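Local coordinates for protein acyl-CoA dehydrogenase (Slackia heliotrinireducens, PDB 4RM7) that belongs to the acyl-CoA dehydrogenase family, pairing helical N- and C-terminal domains with a beta-rich middle domain, and assembles as four chains, at residues 255-260 and 296-301; 262-267 and 335-340; 72-77 and 300-305. All coordinates share one frame; numbering follows the deposited sequence.

Contact 1 of 3, residues 255-260 and 296-301; sequences GEAQAA and TNMRNL
The guanidinium of Arg299 meets Gln258 along its edge, not over a face. OE1 of Gln258 lies close to the guanidinium plane beside NH2, CG of Gln258 and a water lie in that plane at the edge, the water beside NH1, and the amide of Gln258 is turned only 23° from it. The pair illustrates how an arginine can meet an amide carbonyl edge-on: NH2 of Arg299 gives a nearly straight hydrogen bond to OE1 of Gln258 (2.9 Å, 173° at the hydrogen), the donor tilted slightly from the carbonyl plane. The water accepts from NH1 of Arg299 (2.9 Å) and donates to OE1 of Gln258, whose oxygen is gripped twice. Gln258 achieves this with CG anti to its backbone N (chi1 -180°) and a bend at chi2, while Arg299 bends at chi3, and the two side chains cross at about a right angle. Beside this polar link the contact is thin and apolar: CB of Ala257 stands 4.4 Å from the selenium of selenomethionine Met298. Glu78 forms a salt bridge to NE of Arg299, which should help fix the guanidinium's rotation, and OH of Tyr384 of the second subunit is hydrogen-bonded to NE2 of Gln258. Helices 234-270 and 282-311 are thus linked within the buried core, where helix 316-341 packs on both, Ala330 against Ala257, and Ala329 and Val333 against Met298.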
loop_
_atom_site.group_PDB
_atom_site.type_symbol
_atom_site.label_atom_id
_atom_site.label_comp_id
_atom_site.label_asym_id
_atom_site.label_seq_id
_atom_site.Cartn_x
_atom_site.Cartn_y
_atom_site.Cartn_z
ATOM N N GLY A 255 10.452 -10.811 -16.605
ATOM C CA GLY A 255 11.768 -10.690 -17.175
ATOM C C GLY A 255 12.274 -9.268 -17.098
ATOM O O GLY A 255 13.399 -9.035 -16.659
ATOM N N GLU A 256 11.462 -8.310 -17.531
ATOM C CA GLU A 256 11.920 -6.930 -17.541
ATOM C C GLU A 256 12.158 -6.455 -16.106
ATOM O O GLU A 256 13.161 -5.795 -15.823
ATOM C CB GLU A 256 10.921 -6.023 -18.248
ATOM C CG GLU A 256 10.751 -6.323 -19.714
ATOM C CD GLU A 256 10.127 -5.155 -20.462
ATOM O OE1 GLU A 256 8.991 -5.292 -20.969
ATOM O OE2 GLU A 256 10.780 -4.097 -20.555
ATOM N N ALA A 257 11.226 -6.791 -15.213
ATOM C CA ALA A 257 11.350 -6.451 -13.806
ATOM C C ALA A 257 12.654 -7.014 -13.246
ATOM O O ALA A 257 13.372 -6.362 -12.485
ATOM C CB ALA A 257 10.133 -6.989 -13.006
ATOM N N GLN A 258 12.968 -8.230 -13.652
ATOM C CA GLN A 258 14.177 -8.872 -13.179
ATOM C C GLN A 258 15.421 -8.091 -13.642
ATOM O O GLN A 258 16.426 -8.035 -12.925
ATOM C CB GLN A 258 14.217 -10.323 -13.667
ATOM C CG GLN A 258 15.436 -11.080 -13.222
ATOM C CD GLN A 258 15.487 -11.233 -11.720
ATOM O OE1 GLN A 258 14.678 -11.946 -11.149
ATOM N NE2 GLN A 258 16.442 -10.564 -11.072
ATOM N N ALA A 259 15.343 -7.485 -14.833
ATOM C CA ALA A 259 16.461 -6.726 -15.396
ATOM C C ALA A 259 16.687 -5.445 -14.598
ATOM O O ALA A 259 17.826 -5.062 -14.322
ATOM C CB ALA A 259 16.208 -6.404 -16.854
ATOM N N ALA A 260 15.585 -4.804 -14.222
ATOM C CA ALA A 260 15.618 -3.631 -13.367
ATOM C C ALA A 260 16.234 -3.936 -11.999
ATOM O O ALA A 260 16.976 -3.127 -11.441
ATOM C CB ALA A 260 14.216 -3.077 -13.190
ATOM N N THR A 296 9.880 -13.081 -6.541
ATOM C CA THR A 296 9.613 -14.466 -6.146
ATOM C C THR A 296 8.149 -14.816 -6.403
ATOM O O THR A 296 7.846 -15.843 -6.998
ATOM C CB THR A 296 9.951 -14.715 -4.659
ATOM O OG1 THR A 296 11.269 -14.225 -4.381
ATOM C CG2 THR A 296 9.911 -16.214 -4.336
ATOM N N ASN A 297 7.250 -13.948 -5.962
ATOM C CA ASN A 297 5.820 -14.162 -6.138
ATOM C C ASN A 297 5.411 -14.187 -7.626
ATOM O O ASN A 297 4.724 -15.096 -8.071
ATOM C CB ASN A 297 5.028 -13.085 -5.364
ATOM C CG ASN A 297 5.055 -13.301 -3.845
ATOM O OD1 ASN A 297 5.361 -14.393 -3.365
ATOM N ND2 ASN A 297 4.707 -12.262 -3.088
HETATM N N MSE A 298 5.848 -13.191 -8.388
HETATM C CA MSE A 298 5.611 -13.149 -9.823
HETATM C C MSE A 298 5.993 -14.444 -10.517
HETATM O O MSE A 298 5.215 -14.978 -11.311
HETATM C CB MSE A 298 6.394 -12.016 -10.466
HETATM C CG MSE A 298 5.920 -10.628 -10.099
HETATM SE SE MSE A 298 7.011 -9.330 -11.072
HETATM C CE MSE A 298 7.715 -8.360 -9.547
ATOM N N ARG A 299 7.191 -14.935 -10.209
ATOM C CA ARG A 299 7.758 -16.097 -10.885
ATOM C C ARG A 299 6.956 -17.334 -10.528
ATOM O O ARG A 299 6.616 -18.139 -11.388
ATOM C CB ARG A 299 9.237 -16.270 -10.517
ATOM C CG ARG A 299 9.962 -17.334 -11.320
ATOM C CD ARG A 299 11.491 -17.238 -11.176
ATOM N NE ARG A 299 12.025 -16.117 -11.939
ATOM C CZ ARG A 299 12.672 -15.070 -11.427
ATOM N NH1 ARG A 299 12.875 -14.973 -10.112
ATOM N NH2 ARG A 299 13.097 -14.099 -12.244
ATOM N N ASN A 300 6.640 -17.464 -9.248
ATOM C CA ASN A 300 5.787 -18.523 -8.780
ATOM C C ASN A 300 4.406 -18.538 -9.474
ATOM O O ASN A 300 3.893 -19.599 -9.793
ATOM C CB ASN A 300 5.608 -18.398 -7.275
ATOM C CG ASN A 300 6.778 -18.972 -6.500
ATOM O OD1 ASN A 300 7.515 -19.825 -7.009
ATOM N ND2 ASN A 300 6.937 -18.531 -5.251
ATOM N N LEU A 301 3.816 -17.371 -9.713
ATOM C CA LEU A 301 2.498 -17.327 -10.321
ATOM C C LEU A 301 2.604 -17.645 -11.802
ATOM O O LEU A 301 1.818 -18.430 -12.327
ATOM C CB LEU A 301 1.831 -15.972 -10.123
ATOM C CG LEU A 301 1.403 -15.638 -8.692
ATOM C CD1 LEU A 301 0.895 -14.196 -8.613
ATOM C CD2 LEU A 301 0.329 -16.585 -8.191
HETATM O O HOH W 1 14.699 -13.113 -8.807
#

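Contact 2 of 3, residues 262-267 and 335-340; sequences EDAVAW and SDAMQI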
loop_
_atom_site.group_PDB
_atom_site.type_symbol
_atom_site.label_atom_id
_atom_site.label_comp_id
_atom_site.label_asym_id
_atom_site.label_seq_id
_atom_site.Cartn_x
_atom_site.Cartn_y
_atom_site.Cartn_z
ATOM N N GLU A 262 18.430 -6.407 -11.278
ATOM C CA GLU A 262 19.869 -6.531 -11.516
ATOM C C GLU A 262 20.601 -5.185 -11.571
ATOM O O GLU A 262 21.681 -5.044 -10.977
ATOM C CB GLU A 262 20.131 -7.301 -12.790
ATOM C CG GLU A 262 19.670 -8.727 -12.698
ATOM C CD GLU A 262 19.669 -9.424 -14.046
ATOM O OE1 GLU A 262 20.096 -8.791 -15.039
ATOM O OE2 GLU A 262 19.249 -10.605 -14.115
ATOM N N ASP A 263 20.024 -4.185 -12.239
ATOM C CA ASP A 263 20.674 -2.862 -12.289
ATOM C C ASP A 263 20.723 -2.213 -10.905
ATOM O O ASP A 263 21.751 -1.637 -10.518
ATOM C CB ASP A 263 19.969 -1.915 -13.278
ATOM C CG ASP A 263 20.050 -2.400 -14.720
ATOM O OD1 ASP A 263 20.839 -3.327 -14.986
ATOM O OD2 ASP A 263 19.324 -1.861 -15.584
ATOM N N ALA A 264 19.612 -2.305 -10.174
ATOM C CA ALA A 264 19.532 -1.803 -8.806
ATOM C C ALA A 264 20.620 -2.429 -7.932
ATOM O O ALA A 264 21.359 -1.722 -7.243
ATOM C CB ALA A 264 18.145 -2.090 -8.210
ATOM N N VAL A 265 20.715 -3.754 -7.971
ATOM C CA VAL A 265 21.705 -4.467 -7.180
ATOM C C VAL A 265 23.125 -4.065 -7.608
ATOM O O VAL A 265 23.973 -3.778 -6.768
ATOM C CB VAL A 265 21.514 -6.001 -7.289
ATOM C CG1 VAL A 265 22.649 -6.712 -6.626
ATOM C CG2 VAL A 265 20.177 -6.430 -6.641
ATOM N N ALA A 266 23.380 -3.998 -8.905
ATOM C CA ALA A 266 24.715 -3.641 -9.358
ATOM C C ALA A 266 25.083 -2.216 -8.923
ATOM O O ALA A 266 26.227 -1.943 -8.536
ATOM C CB ALA A 266 24.832 -3.785 -10.861
ATOM N N TRP A 267 24.108 -1.318 -8.973
ATOM C CA TRP A 267 24.328 0.046 -8.521
ATOM C C TRP A 267 24.603 0.059 -7.026
ATOM O O TRP A 267 25.525 0.708 -6.559
ATOM C CB TRP A 267 23.117 0.922 -8.831
ATOM C CG TRP A 267 23.261 2.336 -8.353
ATOM C CD1 TRP A 267 22.973 2.817 -7.105
ATOM C CD2 TRP A 267 23.719 3.456 -9.120
ATOM N NE1 TRP A 267 23.230 4.167 -7.048
ATOM C CE2 TRP A 267 23.689 4.584 -8.270
ATOM C CE3 TRP A 267 24.167 3.614 -10.442
ATOM C CZ2 TRP A 267 24.095 5.855 -8.697
ATOM C CZ3 TRP A 267 24.565 4.876 -10.865
ATOM C CH2 TRP A 267 24.527 5.978 -9.994
ATOM N N SER A 335 10.004 0.762 -10.536
ATOM C CA SER A 335 9.985 2.070 -9.890
ATOM C C SER A 335 10.954 2.159 -8.696
ATOM O O SER A 335 11.667 3.167 -8.541
ATOM C CB SER A 335 8.570 2.414 -9.432
ATOM O OG SER A 335 8.530 3.741 -8.924
ATOM N N ASP A 336 10.964 1.116 -7.861
ATOM C CA ASP A 336 11.912 1.005 -6.747
ATOM C C ASP A 336 13.352 0.971 -7.229
ATOM O O ASP A 336 14.242 1.551 -6.592
ATOM C CB ASP A 336 11.645 -0.243 -5.898
ATOM C CG ASP A 336 10.479 -0.061 -4.938
ATOM O OD1 ASP A 336 10.324 1.065 -4.420
ATOM O OD2 ASP A 336 9.714 -1.040 -4.715
ATOM N N ALA A 337 13.581 0.288 -8.348
ATOM C CA ALA A 337 14.902 0.306 -8.973
ATOM C C ALA A 337 15.289 1.722 -9.385
ATOM O O ALA A 337 16.415 2.141 -9.133
ATOM C CB ALA A 337 14.950 -0.615 -10.170
HETATM N N MSE A 338 14.376 2.466 -10.011
HETATM C CA MSE A 338 14.679 3.860 -10.339
HETATM C C MSE A 338 15.052 4.636 -9.096
HETATM O O MSE A 338 16.003 5.407 -9.117
HETATM C CB MSE A 338 13.507 4.564 -11.002
HETATM C CG MSE A 338 13.286 4.223 -12.448
HETATM SE SE MSE A 338 11.588 4.966 -13.042
HETATM C CE MSE A 338 12.050 6.821 -12.629
ATOM N N GLN A 339 14.308 4.433 -8.010
ATOM C CA GLN A 339 14.537 5.230 -6.812
ATOM C C GLN A 339 15.931 4.957 -6.253
ATOM O O GLN A 339 16.611 5.875 -5.806
ATOM C CB GLN A 339 13.465 4.958 -5.750
ATOM C CG GLN A 339 13.383 6.059 -4.694
ATOM C CD GLN A 339 12.841 7.366 -5.267
ATOM O OE1 GLN A 339 12.264 7.376 -6.358
ATOM N NE2 GLN A 339 13.016 8.473 -4.532
ATOM N N ILE A 340 16.362 3.702 -6.322
ATOM C CA ILE A 340 17.691 3.331 -5.890
ATOM C C ILE A 340 18.788 3.932 -6.771
ATOM O O ILE A 340 19.815 4.355 -6.248
ATOM C CB ILE A 340 17.857 1.796 -5.835
ATOM C CG1 ILE A 340 17.048 1.217 -4.672
ATOM C CG2 ILE A 340 19.283 1.424 -5.608
ATOM C CD1 ILE A 340 16.828 -0.275 -4.790
#
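Ile340 and Ala264 bury the most surface here, and Trp267 is the third main contributor. The longer branch of Ile340, with CG1 anti to the carbonyl carbon (chi1 -71°), carries CD1 to CB of Ala264 at 4.1 Å, whereas CG2 of Ile340 lies beside O of Ala264 and 4.2 Å from CD1 of Trp267. The small methyl of Ala264 also meets CB of Ala337 at 4.0 Å, and this alanine pair marks where the backbones come nearest, their CA atoms 5.1 Å apart. Trp267 extends its indole past the backbone of Ile340: NE1 of Trp267 is 3.5 Å from O of Ile340, an oblique approach that forms no hydrogen bond. Met291 of helix 282-311 touches both Ala264 and Ala337, closing the seam from a third helix, and Arg344 packs against Trp267. The segment axes run 8.9 Å apart at closest approach and in nearly the same direction, 22° between them. Two nearly parallel helices with a third between them in sequence fit an up-and-down helical bundle, as in the C-terminal domain of acyl-CoA dehydrogenases.

Contact 3 of 3, residues 72-77 and 300-305; sequences AQVLVI and NLVYGA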
loop_
_atom_site.group_PDB
_atom_site.type_symbol
_atom_site.label_atom_id
_atom_site.label_comp_id
_atom_site.label_asym_id
_atom_site.label_seq_id
_atom_site.Cartn_x
_atom_site.Cartn_y
_atom_site.Cartn_z
ATOM N N ALA A 72 8.102 -23.891 -21.264
ATOM C CA ALA A 72 9.288 -23.628 -22.082
ATOM C C ALA A 72 9.223 -22.252 -22.739
ATOM O O ALA A 72 10.198 -21.493 -22.716
ATOM C CB ALA A 72 9.462 -24.706 -23.141
ATOM N N GLN A 73 8.073 -21.947 -23.330
ATOM C CA GLN A 73 7.844 -20.648 -23.935
ATOM C C GLN A 73 8.054 -19.510 -22.934
ATOM O O GLN A 73 8.632 -18.475 -23.264
ATOM C CB GLN A 73 6.435 -20.588 -24.512
ATOM C CG GLN A 73 6.278 -21.317 -25.829
ATOM C CD GLN A 73 4.825 -21.346 -26.285
ATOM O OE1 GLN A 73 3.903 -21.398 -25.454
ATOM N NE2 GLN A 73 4.609 -21.301 -27.602
ATOM N N VAL A 74 7.583 -19.724 -21.712
ATOM C CA VAL A 74 7.734 -18.771 -20.633
ATOM C C VAL A 74 9.197 -18.537 -20.262
ATOM O O VAL A 74 9.630 -17.395 -20.063
ATOM C CB VAL A 74 6.945 -19.247 -19.413
ATOM C CG1 VAL A 74 7.462 -18.614 -18.128
ATOM C CG2 VAL A 74 5.489 -18.945 -19.621
ATOM N N LEU A 75 9.969 -19.611 -20.188
ATOM C CA LEU A 75 11.392 -19.466 -19.913
ATOM C C LEU A 75 12.068 -18.675 -21.036
ATOM O O LEU A 75 12.934 -17.837 -20.769
ATOM C CB LEU A 75 12.061 -20.831 -19.733
ATOM C CG LEU A 75 11.595 -21.678 -18.546
ATOM C CD1 LEU A 75 12.273 -23.052 -18.582
ATOM C CD2 LEU A 75 11.853 -20.968 -17.204
ATOM N N VAL A 76 11.655 -18.917 -22.285
ATOM C CA VAL A 76 12.255 -18.217 -23.423
ATOM C C VAL A 76 11.934 -16.731 -23.312
ATOM O O VAL A 76 12.839 -15.893 -23.314
ATOM C CB VAL A 76 11.775 -18.783 -24.784
ATOM C CG1 VAL A 76 12.102 -17.843 -25.911
ATOM C CG2 VAL A 76 12.415 -20.125 -25.066
ATOM N N ILE A 77 10.658 -16.403 -23.140
ATOM C CA ILE A 77 10.240 -15.002 -23.054
ATOM C C ILE A 77 10.784 -14.271 -21.834
ATOM O O ILE A 77 11.235 -13.133 -21.949
ATOM C CB ILE A 77 8.727 -14.895 -23.067
ATOM C CG1 ILE A 77 8.209 -15.403 -24.407
ATOM C CG2 ILE A 77 8.276 -13.439 -22.818
ATOM C CD1 ILE A 77 6.807 -15.892 -24.345
ATOM N N ASN A 300 6.640 -17.464 -9.248
ATOM C CA ASN A 300 5.787 -18.523 -8.780
ATOM C C ASN A 300 4.406 -18.538 -9.474
ATOM O O ASN A 300 3.893 -19.599 -9.793
ATOM C CB ASN A 300 5.608 -18.398 -7.275
ATOM C CG ASN A 300 6.778 -18.972 -6.500
ATOM O OD1 ASN A 300 7.515 -19.825 -7.009
ATOM N ND2 ASN A 300 6.937 -18.531 -5.251
ATOM N N LEU A 301 3.816 -17.371 -9.713
ATOM C CA LEU A 301 2.498 -17.327 -10.321
ATOM C C LEU A 301 2.604 -17.645 -11.802
ATOM O O LEU A 301 1.818 -18.430 -12.327
ATOM C CB LEU A 301 1.831 -15.972 -10.123
ATOM C CG LEU A 301 1.403 -15.638 -8.692
ATOM C CD1 LEU A 301 0.895 -14.196 -8.613
ATOM C CD2 LEU A 301 0.329 -16.585 -8.191
ATOM N N VAL A 302 3.601 -17.072 -12.466
ATOM C CA VAL A 302 3.764 -17.294 -13.899
ATOM C C VAL A 302 4.134 -18.758 -14.182
ATOM O O VAL A 302 3.442 -19.445 -14.942
ATOM C CB VAL A 302 4.803 -16.340 -14.476
ATOM C CG1 VAL A 302 5.038 -16.632 -15.945
ATOM C CG2 VAL A 302 4.316 -14.918 -14.315
ATOM N N TYR A 303 5.175 -19.254 -13.521
ATOM C CA TYR A 303 5.581 -20.650 -13.687
ATOM C C TYR A 303 4.487 -21.633 -13.314
ATOM O O TYR A 303 4.359 -22.700 -13.934
ATOM C CB TYR A 303 6.814 -20.979 -12.851
ATOM C CG TYR A 303 8.101 -20.357 -13.344
ATOM C CD1 TYR A 303 9.328 -20.726 -12.778
ATOM C CD2 TYR A 303 8.107 -19.406 -14.366
ATOM C CE1 TYR A 303 10.523 -20.168 -13.215
ATOM C CE2 TYR A 303 9.314 -18.825 -14.796
ATOM C CZ TYR A 303 10.510 -19.214 -14.202
ATOM O OH TYR A 303 11.696 -18.693 -14.619
ATOM N N GLY A 304 3.713 -21.304 -12.286
ATOM C CA GLY A 304 2.667 -22.220 -11.836
ATOM C C GLY A 304 1.570 -22.317 -12.894
ATOM O O GLY A 304 1.157 -23.412 -13.276
ATOM N N ALA A 305 1.112 -21.167 -13.392
ATOM C CA ALA A 305 0.059 -21.155 -14.404
ATOM C C ALA A 305 0.539 -21.899 -15.640
ATOM O O ALA A 305 -0.209 -22.667 -16.233
ATOM C CB ALA A 305 -0.360 -19.717 -14.766
#
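The ring of Tyr303 meets Val74 and Leu75 of helix 70-84 in succession. Its CB sets the ring off with CG anti to the carbonyl carbon (chi1 -71°), which brings the far end of the side chain nearer the partner helix. On the way out, CD2 of Tyr303 passes CG1 of Val74 at 3.9 Å, and the next ring atom, CE2, keeps the same methyl at 3.8 Å. Further along, CZ of Tyr303 lies 3.7 Å from CD2 of Leu75, and the hydroxyl oxygen at the tip also borders that methyl. Both methyls approach the ring obliquely, and the leucine crosses the tyrosine at about a right angle. CG1 of Val74 serves a second partner as well, CG1 of Val302 at 3.8 Å, so one methyl touches both an aromatic ring and a valine methyl. Phe71 adds an edge-to-face ring contact to Tyr303, while Cys250 and Met322 pack on Val302. The segments run at 145° to one another, their axes 10.1 Å apart at closest approach. Apolar side chains here dock a helix of the N-terminal domain on one of the C-terminal domain, at the seam where the two all-helical domains of this family meet.

How the contacts relate
Helix 282-311 is shared by contacts 1 and 3, which have Asn300 and Leu301 in common and whose centres lie 10 Å apart. Helix 234-270 in turn joins contact 1 to contact 2, whose centres are 14 Å apart and which touch where O of Ala260 meets CB of Ala337. Contacts 2 and 3 do not touch; their nearest atoms are about 11 Å apart. In chain order, 72-77 comes first, then 255-260 and 262-267, then 296-301 and 300-305, and finally 335-340. Contacts 1 and 2 join helices within the C-terminal domain, whereas contact 3 fastens the N-terminal domain to it, and all three reach the second subunit.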